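Local atomic coordinates of probable glutathione reductase (Sinorhizobium meliloti, PDB entry 4DNA), a protein that probably catalyses the NADPH-dependent reduction of glutathione disulfide to glutathione, as an FAD-containing homodimer with a redox-active disulfide. Residues I110-T122 with L125-I139. Sequence-based numbering, arbitrary orientation.
With FAD (flavin-adenine dinucleotide), chain C.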
loop_
_atom_site.group_PDB
_atom_site.type_symbol
_atom_site.label_atom_id
_atom_site.label_comp_id
_atom_site.label_asym_id
_atom_site.label_seq_id
_atom_site.Cartn_x
_atom_site.Cartn_y
_atom_site.Cartn_z
ATOM N N ILE A 110 -14.830 28.920 -21.283
ATOM C CA ILE A 110 -15.054 28.959 -19.839
ATOM C C ILE A 110 -15.778 30.246 -19.456
ATOM O O ILE A 110 -15.370 31.339 -19.861
ATOM C CB ILE A 110 -13.723 28.879 -19.054
ATOM C CG1 ILE A 110 -12.909 27.656 -19.487
ATOM C CG2 ILE A 110 -13.983 28.827 -17.557
ATOM C CD1 ILE A 110 -11.431 27.736 -19.162
ATOM N N LEU A 111 -16.851 30.108 -18.682
ATOM C CA LEU A 111 -17.558 31.256 -18.122
ATOM C C LEU A 111 -17.919 30.972 -16.681
ATOM O O LEU A 111 -18.247 29.837 -16.333
ATOM C CB LEU A 111 -18.815 31.590 -18.924
ATOM C CG LEU A 111 -19.369 30.465 -19.786
ATOM C CD1 LEU A 111 -20.863 30.307 -19.601
ATOM C CD2 LEU A 111 -19.024 30.731 -21.238
ATOM N N ASP A 112 -17.846 32.008 -15.849
ATOM C CA ASP A 112 -18.110 31.879 -14.416
ATOM C C ASP A 112 -19.478 32.480 -14.104
ATOM O O ASP A 112 -19.645 33.699 -13.990
ATOM C CB ASP A 112 -17.002 32.537 -13.586
ATOM C CG ASP A 112 -15.609 32.227 -14.117
ATOM O OD1 ASP A 112 -14.938 31.355 -13.542
ATOM O OD2 ASP A 112 -15.186 32.853 -15.112
ATOM N N THR A 113 -20.453 31.592 -13.985
ATOM C CA THR A 113 -21.852 31.948 -13.853
ATOM C C THR A 113 -22.601 30.681 -13.478
ATOM O O THR A 113 -22.163 29.580 -13.803
ATOM C CB THR A 113 -22.423 32.527 -15.178
ATOM O OG1 THR A 113 -23.849 32.636 -15.096
ATOM C CG2 THR A 113 -22.080 31.655 -16.366
ATOM N N ARG A 114 -23.712 30.833 -12.771
ATOM C CA ARG A 114 -24.677 29.753 -12.648
ATOM C C ARG A 114 -25.435 29.681 -13.984
ATOM O O ARG A 114 -25.655 30.715 -14.636
ATOM C CB ARG A 114 -25.618 30.018 -11.465
ATOM C CG ARG A 114 -26.721 28.993 -11.278
ATOM C CD ARG A 114 -27.720 29.431 -10.222
ATOM N NE ARG A 114 -28.912 28.583 -10.241
ATOM C CZ ARG A 114 -28.999 27.388 -9.661
ATOM N NH1 ARG A 114 -27.961 26.875 -9.008
ATOM N NH2 ARG A 114 -30.122 26.696 -9.739
ATOM N N ALA A 115 -25.797 28.468 -14.405
ATOM C CA ALA A 115 -26.593 28.268 -15.619
ATOM C C ALA A 115 -27.908 27.541 -15.313
ATOM O O ALA A 115 -27.939 26.590 -14.520
ATOM C CB ALA A 115 -25.794 27.515 -16.668
ATOM N N GLU A 116 -28.994 28.010 -15.930
ATOM C CA GLU A 116 -30.289 27.347 -15.822
ATOM C C GLU A 116 -30.835 27.005 -17.192
ATOM O O GLU A 116 -30.294 27.425 -18.221
ATOM C CB GLU A 116 -31.287 28.204 -15.057
ATOM C CG GLU A 116 -31.371 27.881 -13.578
ATOM C CD GLU A 116 -32.130 28.937 -12.791
ATOM O OE1 GLU A 116 -33.255 29.318 -13.208
ATOM O OE2 GLU A 116 -31.593 29.386 -11.750
ATOM N N LEU A 117 -31.920 26.244 -17.193
ATOM C CA LEU A 117 -32.498 25.755 -18.425
ATOM C C LEU A 117 -33.739 26.508 -18.838
ATOM O O LEU A 117 -34.710 26.592 -18.077
ATOM C CB LEU A 117 -32.808 24.270 -18.301
ATOM C CG LEU A 117 -31.593 23.373 -18.497
ATOM C CD1 LEU A 117 -31.820 22.009 -17.875
ATOM C CD2 LEU A 117 -31.293 23.239 -19.982
ATOM N N ALA A 118 -33.674 27.066 -20.046
ATOM C CA ALA A 118 -34.827 27.627 -20.752
ATOM C C ALA A 118 -35.642 26.502 -21.415
ATOM O O ALA A 118 -36.337 25.741 -20.720
ATOM C CB ALA A 118 -34.365 28.646 -21.784
ATOM N N GLY A 119 -35.547 26.397 -22.747
ATOM C CA GLY A 119 -36.150 25.297 -23.513
ATOM C C GLY A 119 -35.479 23.943 -23.263
ATOM O O GLY A 119 -34.984 23.674 -22.160
ATOM N N PRO A 120 -35.488 23.055 -24.276
ATOM C CA PRO A 120 -34.742 21.803 -24.126
ATOM C C PRO A 120 -33.416 21.794 -24.911
ATOM O O PRO A 120 -32.695 20.792 -24.887
ATOM C CB PRO A 120 -35.721 20.746 -24.670
ATOM C CG PRO A 120 -36.871 21.509 -25.289
ATOM C CD PRO A 120 -36.469 22.958 -25.368
ATOM N N ASN A 121 -33.118 22.895 -25.607
ATOM C CA ASN A 121 -31.830 23.091 -26.281
ATOM C C ASN A 121 -31.275 24.475 -25.975
ATOM O O ASN A 121 -30.324 24.915 -26.612
ATOM C CB ASN A 121 -31.955 22.946 -27.797
ATOM C CG ASN A 121 -33.151 22.120 -28.216
ATOM O OD1 ASN A 121 -34.302 22.512 -28.004
ATOM N ND2 ASN A 121 -32.887 20.976 -28.833
ATOM N N THR A 122 -31.876 25.144 -24.993
ATOM C CA THR A 122 -31.556 26.531 -24.653
ATOM C C THR A 122 -31.181 26.692 -23.177
ATOM O O THR A 122 -31.909 26.253 -22.286
ATOM C CB THR A 122 -32.750 27.458 -24.954
ATOM O OG1 THR A 122 -33.381 27.057 -26.176
ATOM C CG2 THR A 122 -32.293 28.895 -25.072
ATOM N N LEU A 125 -27.927 32.020 -18.748
ATOM C CA LEU A 125 -26.738 32.287 -17.953
ATOM C C LEU A 125 -26.989 33.502 -17.074
ATOM O O LEU A 125 -26.967 34.627 -17.560
ATOM C CB LEU A 125 -25.558 32.579 -18.880
ATOM C CG LEU A 125 -25.331 31.685 -20.107
ATOM C CD1 LEU A 125 -24.665 32.451 -21.255
ATOM C CD2 LEU A 125 -24.530 30.448 -19.717
ATOM N N LEU A 126 -27.213 33.281 -15.784
ATOM C CA LEU A 126 -27.699 34.351 -14.911
ATOM C C LEU A 126 -26.773 35.558 -14.817
ATOM O O LEU A 126 -27.238 36.687 -14.939
ATOM C CB LEU A 126 -28.075 33.825 -13.516
ATOM C CG LEU A 126 -29.156 32.731 -13.440
ATOM C CD1 LEU A 126 -29.764 32.676 -12.045
ATOM C CD2 LEU A 126 -30.251 32.892 -14.494
ATOM N N ALA A 127 -25.474 35.324 -14.632
ATOM C CA ALA A 127 -24.504 36.414 -14.431
ATOM C C ALA A 127 -24.548 37.524 -15.498
ATOM O O ALA A 127 -24.482 38.710 -15.154
ATOM C CB ALA A 127 -23.093 35.866 -14.284
ATOM N N SER A 128 -24.662 37.152 -16.775
ATOM C CA SER A 128 -24.829 38.148 -17.836
ATOM C C SER A 128 -26.309 38.439 -18.135
ATOM O O SER A 128 -26.637 39.455 -18.752
ATOM C CB SER A 128 -24.071 37.743 -19.110
ATOM O OG SER A 128 -24.709 36.679 -19.795
ATOM N N GLY A 129 -27.188 37.557 -17.672
ATOM C CA GLY A 129 -28.607 37.623 -17.986
ATOM C C GLY A 129 -28.903 37.214 -19.420
ATOM O O GLY A 129 -29.933 37.598 -19.976
ATOM N N LYS A 130 -28.003 36.434 -20.018
ATOM C CA LYS A 130 -28.126 35.986 -21.420
ATOM C C LYS A 130 -28.760 34.601 -21.621
ATOM O O LYS A 130 -28.916 33.821 -20.678
ATOM C CB LYS A 130 -26.757 36.034 -22.126
ATOM C CG LYS A 130 -26.653 37.044 -23.259
ATOM C CD LYS A 130 -26.616 38.475 -22.747
ATOM C CE LYS A 130 -27.289 39.422 -23.721
ATOM N NZ LYS A 130 -27.479 40.740 -23.069
ATOM N N THR A 131 -29.089 34.313 -22.878
ATOM C CA THR A 131 -29.777 33.092 -23.307
ATOM C C THR A 131 -28.958 32.428 -24.413
ATOM O O THR A 131 -28.616 33.078 -25.409
ATOM C CB THR A 131 -31.182 33.451 -23.852
ATOM O OG1 THR A 131 -32.058 33.745 -22.757
ATOM C CG2 THR A 131 -31.774 32.334 -24.712
ATOM N N VAL A 132 -28.662 31.141 -24.255
ATOM C CA VAL A 132 -27.779 30.438 -25.192
ATOM C C VAL A 132 -28.319 29.075 -25.653
ATOM O O VAL A 132 -28.951 28.356 -24.878
ATOM C CB VAL A 132 -26.360 30.312 -24.589
ATOM C CG1 VAL A 132 -25.744 28.942 -24.850
ATOM C CG2 VAL A 132 -25.461 31.443 -25.084
ATOM N N THR A 133 -28.062 28.722 -26.911
ATOM C CA THR A 133 -28.505 27.438 -27.456
ATOM C C THR A 133 -27.349 26.450 -27.673
ATOM O O THR A 133 -26.266 26.830 -28.134
ATOM C CB THR A 133 -29.266 27.607 -28.785
ATOM O OG1 THR A 133 -28.406 28.224 -29.750
ATOM C CG2 THR A 133 -30.523 28.459 -28.597
ATOM N N ALA A 134 -27.596 25.184 -27.327
ATOM C CA ALA A 134 -26.680 24.082 -27.619
ATOM C C ALA A 134 -27.445 22.896 -28.202
ATOM O O ALA A 134 -28.651 22.753 -27.965
ATOM C CB ALA A 134 -25.917 23.666 -26.370
ATOM N N GLU A 135 -26.740 22.058 -28.966
ATOM C CA GLU A 135 -27.310 20.841 -29.557
ATOM C C GLU A 135 -27.463 19.709 -28.525
ATOM O O GLU A 135 -28.527 19.095 -28.412
ATOM C CB GLU A 135 -26.473 20.375 -30.757
ATOM C CG GLU A 135 -27.065 19.182 -31.506
ATOM C CD GLU A 135 -26.304 18.821 -32.773
ATOM O OE1 GLU A 135 -25.092 18.497 -32.682
ATOM O OE2 GLU A 135 -26.925 18.852 -33.864
ATOM N N ARG A 136 -26.419 19.505 -27.739
ATOM C CA ARG A 136 -26.431 18.537 -26.676
ATOM C C ARG A 136 -26.143 19.265 -25.407
ATOM O O ARG A 136 -25.407 20.215 -25.416
ATOM C CB ARG A 136 -25.342 17.523 -26.907
ATOM C CG ARG A 136 -25.550 16.684 -28.137
ATOM C CD ARG A 136 -26.731 15.762 -27.963
ATOM N NE ARG A 136 -27.064 15.068 -29.200
ATOM C CZ ARG A 136 -27.959 15.504 -30.075
ATOM N NH1 ARG A 136 -28.201 14.821 -31.173
ATOM N NH2 ARG A 136 -28.607 16.629 -29.848
ATOM N N ILE A 137 -26.733 18.832 -24.308
ATOM C CA ILE A 137 -26.406 19.427 -23.006
ATOM C C ILE A 137 -26.074 18.355 -21.982
ATOM O O ILE A 137 -26.705 17.302 -21.959
ATOM C CB ILE A 137 -27.521 20.354 -22.476
ATOM C CG1 ILE A 137 -27.728 21.529 -23.443
ATOM C CG2 ILE A 137 -27.160 20.884 -21.093
ATOM C CD1 ILE A 137 -29.148 22.053 -23.525
ATOM N N VAL A 138 -25.069 18.625 -21.158
ATOM C CA VAL A 138 -24.713 17.737 -20.068
ATOM C C VAL A 138 -24.930 18.419 -18.726
ATOM O O VAL A 138 -24.422 19.504 -18.484
ATOM C CB VAL A 138 -23.262 17.263 -20.196
ATOM C CG1 VAL A 138 -22.813 16.556 -18.925
ATOM C CG2 VAL A 138 -23.130 16.351 -21.402
ATOM N N ILE A 139 -25.695 17.780 -17.861
ATOM C CA ILE A 139 -25.959 18.318 -16.542
ATOM C C ILE A 139 -25.080 17.596 -15.505
ATOM O O ILE A 139 -25.468 16.571 -14.937
ATOM C CB ILE A 139 -27.460 18.213 -16.207
ATOM C CG1 ILE A 139 -28.257 19.073 -17.168
ATOM C CG2 ILE A 139 -27.745 18.663 -14.786
ATOM C CD1 ILE A 139 -29.735 18.777 -17.134
HETATM P PA FAD C . -19.233 18.047 -8.431
HETATM O O1A FAD C . -20.162 17.967 -7.232
HETATM O O2A FAD C . -17.770 17.668 -8.351
HETATM O O5B FAD C . -19.288 19.536 -9.029
HETATM C C5B FAD C . -20.337 19.992 -9.893
HETATM C C4B FAD C . -20.175 21.502 -9.976
HETATM O O4B FAD C . -21.309 22.149 -10.552
HETATM C C3B FAD C . -19.996 22.077 -8.585
HETATM O O3B FAD C . -18.738 22.765 -8.538
HETATM C C2B FAD C . -21.194 22.986 -8.390
HETATM O O2B FAD C . -20.855 24.140 -7.621
HETATM C C1B FAD C . -21.595 23.340 -9.814
HETATM N N9A FAD C . -23.034 23.653 -9.983
HETATM C C8A FAD C . -24.031 23.113 -9.257
HETATM N N7A FAD C . -25.249 23.558 -9.650
HETATM C C5A FAD C . -25.028 24.402 -10.664
HETATM C C6A FAD C . -25.905 25.212 -11.526
HETATM N N6A FAD C . -27.241 25.157 -11.304
HETATM N N1A FAD C . -25.320 25.974 -12.488
HETATM C C2A FAD C . -23.974 25.994 -12.650
HETATM N N3A FAD C . -23.116 25.273 -11.892
HETATM C C4A FAD C . -23.575 24.469 -10.894
HETATM N N1 FAD C . -15.078 10.615 -3.885
HETATM C C2 FAD C . -14.073 9.723 -4.036
HETATM O O2 FAD C . -14.032 9.019 -5.068
HETATM N N3 FAD C . -13.115 9.573 -3.103
HETATM C C4 FAD C . -13.084 10.288 -1.960
HETATM O O4 FAD C . -12.164 10.122 -1.123
HETATM C C4X FAD C . -14.162 11.281 -1.722
HETATM N N5 FAD C . -14.203 12.041 -0.606
HETATM C C5X FAD C . -15.205 12.945 -0.433
HETATM C C6 FAD C . -15.247 13.729 0.720
HETATM C C7 FAD C . -16.278 14.654 0.912
HETATM C C7M FAD C . -16.277 15.480 2.174
HETATM C C8 FAD C . -17.339 14.823 -0.132
HETATM C C8M FAD C . -18.464 15.813 0.011
HETATM C C9 FAD C . -17.300 14.043 -1.279
HETATM C C9A FAD C . -16.279 13.112 -1.467
HETATM N N10 FAD C . -16.250 12.329 -2.639
HETATM C C10 FAD C . -15.192 11.401 -2.788
HETATM C "C1'" FAD C . -17.309 12.489 -3.652
HETATM C "C2'" FAD C . -16.878 13.312 -4.857
HETATM O "O2'" FAD C . -16.393 14.584 -4.418
HETATM C "C3'" FAD C . -18.037 13.466 -5.843
HETATM O "O3'" FAD C . -18.597 12.169 -6.077
HETATM C "C4'" FAD C . -17.614 14.076 -7.180
HETATM O "O4'" FAD C . -17.200 15.433 -6.977
HETATM C "C5'" FAD C . -18.754 14.045 -8.183
HETATM O "O5'" FAD C . -18.637 15.177 -9.042
HETATM P P FAD C . -19.828 15.710 -9.996
HETATM O O1P FAD C . -19.390 15.607 -11.445
HETATM O O2P FAD C . -21.143 15.111 -9.559
HETATM O O3P FAD C . -19.898 17.285 -9.684
#
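Thr113 and Arg114 meet the turn 125-130 through two hydrogen bonds, tied together by a third within 110-122. Leu126 N donates to Arg114 O (3.2 Å) and Ala127 N to Thr113 OG1 (3.2 Å), while Thr113 OG1 itself donates to Arg114 O at 2.7 Å; hydroxyl and amide reach that carbonyl from opposite faces of its plane. With OG1 anti to the backbone N (chi1 169°), Thr113 turns its hydroxyl to the Ala127 amide.

Followed outward, the Arg114 side chain runs beside the FAD adenine. Arg114 CB is 4.2 Å from FAD N1A and CG 3.5 Å from it, while Arg114 CD lies 4.2 Å from Leu126 CD1. NE forms a salt bridge with Glu116 OE2 in the guanidinium plane, on the anti lone pair of that oxygen (N-H...O angle 172°). At CZ the guanidinium turns one face to FAD N6A, offset toward the rim; NH1 makes a salt bridge with Glu36 and NH2 a hydrogen bond with Gly272 O. Were this residue alanine, Glu116 and Glu36 would probably lose their cationic mate and N6A the guanidinium over it.

At the far end of this three-stranded antiparallel sheet, Ala134 N bonds Asn121 O, next to the non-hydrogen-bonded pair Thr122-Thr133. Leu117 CD1 touches Ile139 CD1 (3.9 Å), joining the sheet to the parallel strands of the FAD-binding Rossmann-type domain.

Because Ala115 N donates to FAD N1A (3.2 Å, 167°), the backbone grips the adenine edge while the guanidinium lies over the amino group N6A; the chemistry implies a cofactor site whose arginine is probably steadied by two carboxylates and the Gly272 carbonyl.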